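Side-chain contact in ribonuclease (Nicotiana glutinosa, PDB 1IYB), which probably cleaves single-stranded RNA as a member of the ribonuclease T2 family, and binds the guanine nucleotide guanosine-5'-monophosphate in its pocket: residues G34-D39 with N79-A84. Residues are numbered along the deposited sequence; the frame is centred on the assembly and turned at random.
With 5GP (guanosine-5'-monophosphate), chain C.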
loop_
_atom_site.group_PDB
_atom_site.type_symbol
_atom_site.label_atom_id
_atom_site.label_comp_id
_atom_site.label_asym_id
_atom_site.label_seq_id
_atom_site.Cartn_x
_atom_site.Cartn_y
_atom_site.Cartn_z
ATOM N N GLY A 34 4.334 6.761 -29.805
ATOM C CA GLY A 34 4.071 5.556 -30.573
ATOM C C GLY A 34 4.303 4.232 -29.874
ATOM O O GLY A 34 4.673 4.175 -28.699
ATOM N N LYS A 35 4.083 3.154 -30.617
ATOM C CA LYS A 35 4.253 1.801 -30.099
ATOM C C LYS A 35 5.677 1.561 -29.614
ATOM O O LYS A 35 6.634 1.735 -30.366
ATOM C CB LYS A 35 3.920 0.779 -31.188
ATOM C CG LYS A 35 3.983 -0.665 -30.717
ATOM C CD LYS A 35 3.861 -1.629 -31.891
ATOM C CE LYS A 35 3.855 -3.074 -31.417
ATOM N NZ LYS A 35 3.915 -4.027 -32.562
ATOM N N PRO A 36 5.836 1.160 -28.344
ATOM C CA PRO A 36 7.180 0.904 -27.816
ATOM C C PRO A 36 7.814 -0.282 -28.540
ATOM O O PRO A 36 7.114 -1.073 -29.177
ATOM C CB PRO A 36 6.921 0.580 -26.346
ATOM C CG PRO A 36 5.647 1.321 -26.043
ATOM C CD PRO A 36 4.824 1.066 -27.278
ATOM N N ALA A 37 9.133 -0.399 -28.443
ATOM C CA ALA A 37 9.838 -1.513 -29.064
ATOM C C ALA A 37 9.331 -2.799 -28.420
ATOM O O ALA A 37 8.931 -2.796 -27.256
ATOM C CB ALA A 37 11.333 -1.373 -28.839
ATOM N N SER A 38 9.343 -3.894 -29.176
ATOM C CA SER A 38 8.882 -5.176 -28.655
ATOM C C SER A 38 9.927 -5.825 -27.755
ATOM O O SER A 38 10.473 -6.882 -28.074
ATOM C CB SER A 38 8.525 -6.125 -29.803
ATOM O OG SER A 38 7.389 -5.655 -30.508
ATOM N N ASP A 39 10.195 -5.177 -26.628
ATOM C CA ASP A 39 11.157 -5.671 -25.650
ATOM C C ASP A 39 10.524 -5.484 -24.282
ATOM O O ASP A 39 9.516 -4.783 -24.147
ATOM C CB ASP A 39 12.452 -4.854 -25.684
ATOM C CG ASP A 39 12.967 -4.621 -27.088
ATOM O OD1 ASP A 39 13.083 -5.597 -27.856
ATOM O OD2 ASP A 39 13.265 -3.452 -27.416
ATOM N N ASN A 79 13.456 2.768 -22.593
ATOM C CA ASN A 79 13.439 1.601 -21.719
ATOM C C ASN A 79 12.420 1.518 -20.592
ATOM O O ASN A 79 12.270 0.457 -19.977
ATOM C CB ASN A 79 14.830 1.408 -21.115
ATOM C CG ASN A 79 15.876 1.103 -22.160
ATOM O OD1 ASN A 79 16.539 2.001 -22.684
ATOM N ND2 ASN A 79 16.018 -0.173 -22.482
ATOM N N TRP A 80 11.727 2.617 -20.322
ATOM C CA TRP A 80 10.746 2.664 -19.237
ATOM C C TRP A 80 9.437 3.285 -19.731
ATOM O O TRP A 80 8.934 4.242 -19.143
ATOM C CB TRP A 80 11.315 3.515 -18.101
ATOM C CG TRP A 80 10.801 3.213 -16.728
ATOM C CD1 TRP A 80 9.529 2.865 -16.370
ATOM C CD2 TRP A 80 11.552 3.296 -15.513
ATOM N NE1 TRP A 80 9.443 2.727 -15.001
ATOM C CE2 TRP A 80 10.671 2.986 -14.452
ATOM C CE3 TRP A 80 12.889 3.603 -15.219
ATOM C CZ2 TRP A 80 11.084 2.975 -13.117
ATOM C CZ3 TRP A 80 13.300 3.591 -13.896
ATOM C CH2 TRP A 80 12.398 3.278 -12.858
ATOM N N PRO A 81 8.863 2.746 -20.816
ATOM C CA PRO A 81 7.612 3.321 -21.320
ATOM C C PRO A 81 6.392 3.066 -20.449
ATOM O O PRO A 81 6.335 2.083 -19.705
ATOM C CB PRO A 81 7.465 2.671 -22.693
ATOM C CG PRO A 81 8.052 1.307 -22.465
ATOM C CD PRO A 81 9.304 1.619 -21.659
ATOM N N THR A 82 5.421 3.967 -20.549
ATOM C CA THR A 82 4.168 3.820 -19.825
ATOM C C THR A 82 3.146 3.293 -20.829
ATOM O O THR A 82 3.130 3.712 -21.992
ATOM C CB THR A 82 3.660 5.157 -19.241
ATOM O OG1 THR A 82 2.393 4.938 -18.608
ATOM C CG2 THR A 82 3.491 6.207 -20.337
ATOM N N LEU A 83 2.314 2.357 -20.386
ATOM C CA LEU A 83 1.298 1.772 -21.249
ATOM C C LEU A 83 -0.106 2.038 -20.710
ATOM O O LEU A 83 -1.071 1.409 -21.132
ATOM C CB LEU A 83 1.535 0.265 -21.391
ATOM C CG LEU A 83 2.815 -0.120 -22.134
ATOM C CD1 LEU A 83 3.042 -1.622 -22.034
ATOM C CD2 LEU A 83 2.708 0.310 -23.591
ATOM N N ALA A 84 -0.213 2.980 -19.780
ATOM C CA ALA A 84 -1.504 3.330 -19.194
ATOM C C ALA A 84 -2.258 4.324 -20.084
ATOM O O ALA A 84 -1.662 5.011 -20.912
ATOM C CB ALA A 84 -1.299 3.924 -17.803
HETATM P P 5GP C . 3.740 -0.567 -8.387
HETATM O O1P 5GP C . 3.579 -0.712 -6.938
HETATM O O2P 5GP C . 5.101 -0.011 -8.761
HETATM O O3P 5GP C . 3.475 -1.934 -9.108
HETATM O "O5'" 5GP C . 2.635 0.441 -9.055
HETATM C "C5'" 5GP C . 2.510 0.590 -10.518
HETATM C "C4'" 5GP C . 1.415 1.587 -10.969
HETATM O "O4'" 5GP C . 2.026 2.417 -12.055
HETATM C "C3'" 5GP C . 0.137 1.064 -11.619
HETATM O "O3'" 5GP C . -0.873 0.699 -10.690
HETATM C "C2'" 5GP C . -0.335 2.209 -12.522
HETATM O "O2'" 5GP C . -1.167 3.154 -11.816
HETATM C "C1'" 5GP C . 0.974 2.820 -12.996
HETATM N N9 5GP C . 1.409 2.623 -14.415
HETATM C C8 5GP C . 1.574 3.549 -15.420
HETATM N N7 5GP C . 2.073 3.082 -16.545
HETATM C C5 5GP C . 2.250 1.717 -16.243
HETATM C C6 5GP C . 2.769 0.674 -17.081
HETATM O O6 5GP C . 3.165 0.757 -18.238
HETATM N N1 5GP C . 2.787 -0.583 -16.400
HETATM C C2 5GP C . 2.356 -0.765 -15.088
HETATM N N2 5GP C . 2.462 -2.036 -14.646
HETATM N N3 5GP C . 1.871 0.211 -14.298
HETATM C C4 5GP C . 1.846 1.427 -14.945
#
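Pro36 meets Pro81 and Leu83 purely through carbon. Its CG lies 4.0 Å from Pro81 CB. Its CB is 4.1 Å from Pro81 CG. The same Pro36 CG is also 4.0 Å from Leu83 CD2. No hydrogen bond joins 34-39 to 79-84, and the 105 Å² buried between them comes almost wholly from these three residues. The CA atoms of the two prolines are 6.9 Å apart, and in both CB points toward the other segment. Pro36 thus sets the CB-CG edge of its ring against the CB-CG edge of Pro81. In Leu83, CG is anti to the carbonyl carbon (chi1 -67°) and CD1 anti to CA (chi2 172°), which leaves CD2 as the branch that meets the proline.

The hydrogen bonds to the nucleotide come from Thr82 and Leu83 of 79-84. Leu83 N donates to O6 of guanosine-5'-monophosphate at 2.8 Å, with a moderately bent N-H...O angle of 146°. Thr82 OG1 donates to the guanine N7 at 2.8 Å. A weak bond from Ala84 N, 3.5 Å long, also ends on this hydroxyl oxygen. Consecutive residues therefore read two adjacent acceptors of the base edge, consistent with recognition of guanine, since adenine carries an amino group in place of O6. Pro36 packs behind this guanine-binding loop without touching the nucleotide.

Tyr30, Pro31 and Phe208 also touch Pro36, and Leu83 rests on Pro18 and Tyr21 of helix 18-21. The contact thereby joins the loop leading into strand 41-48 to the base-binding loop between helices 73-79 and 91-102.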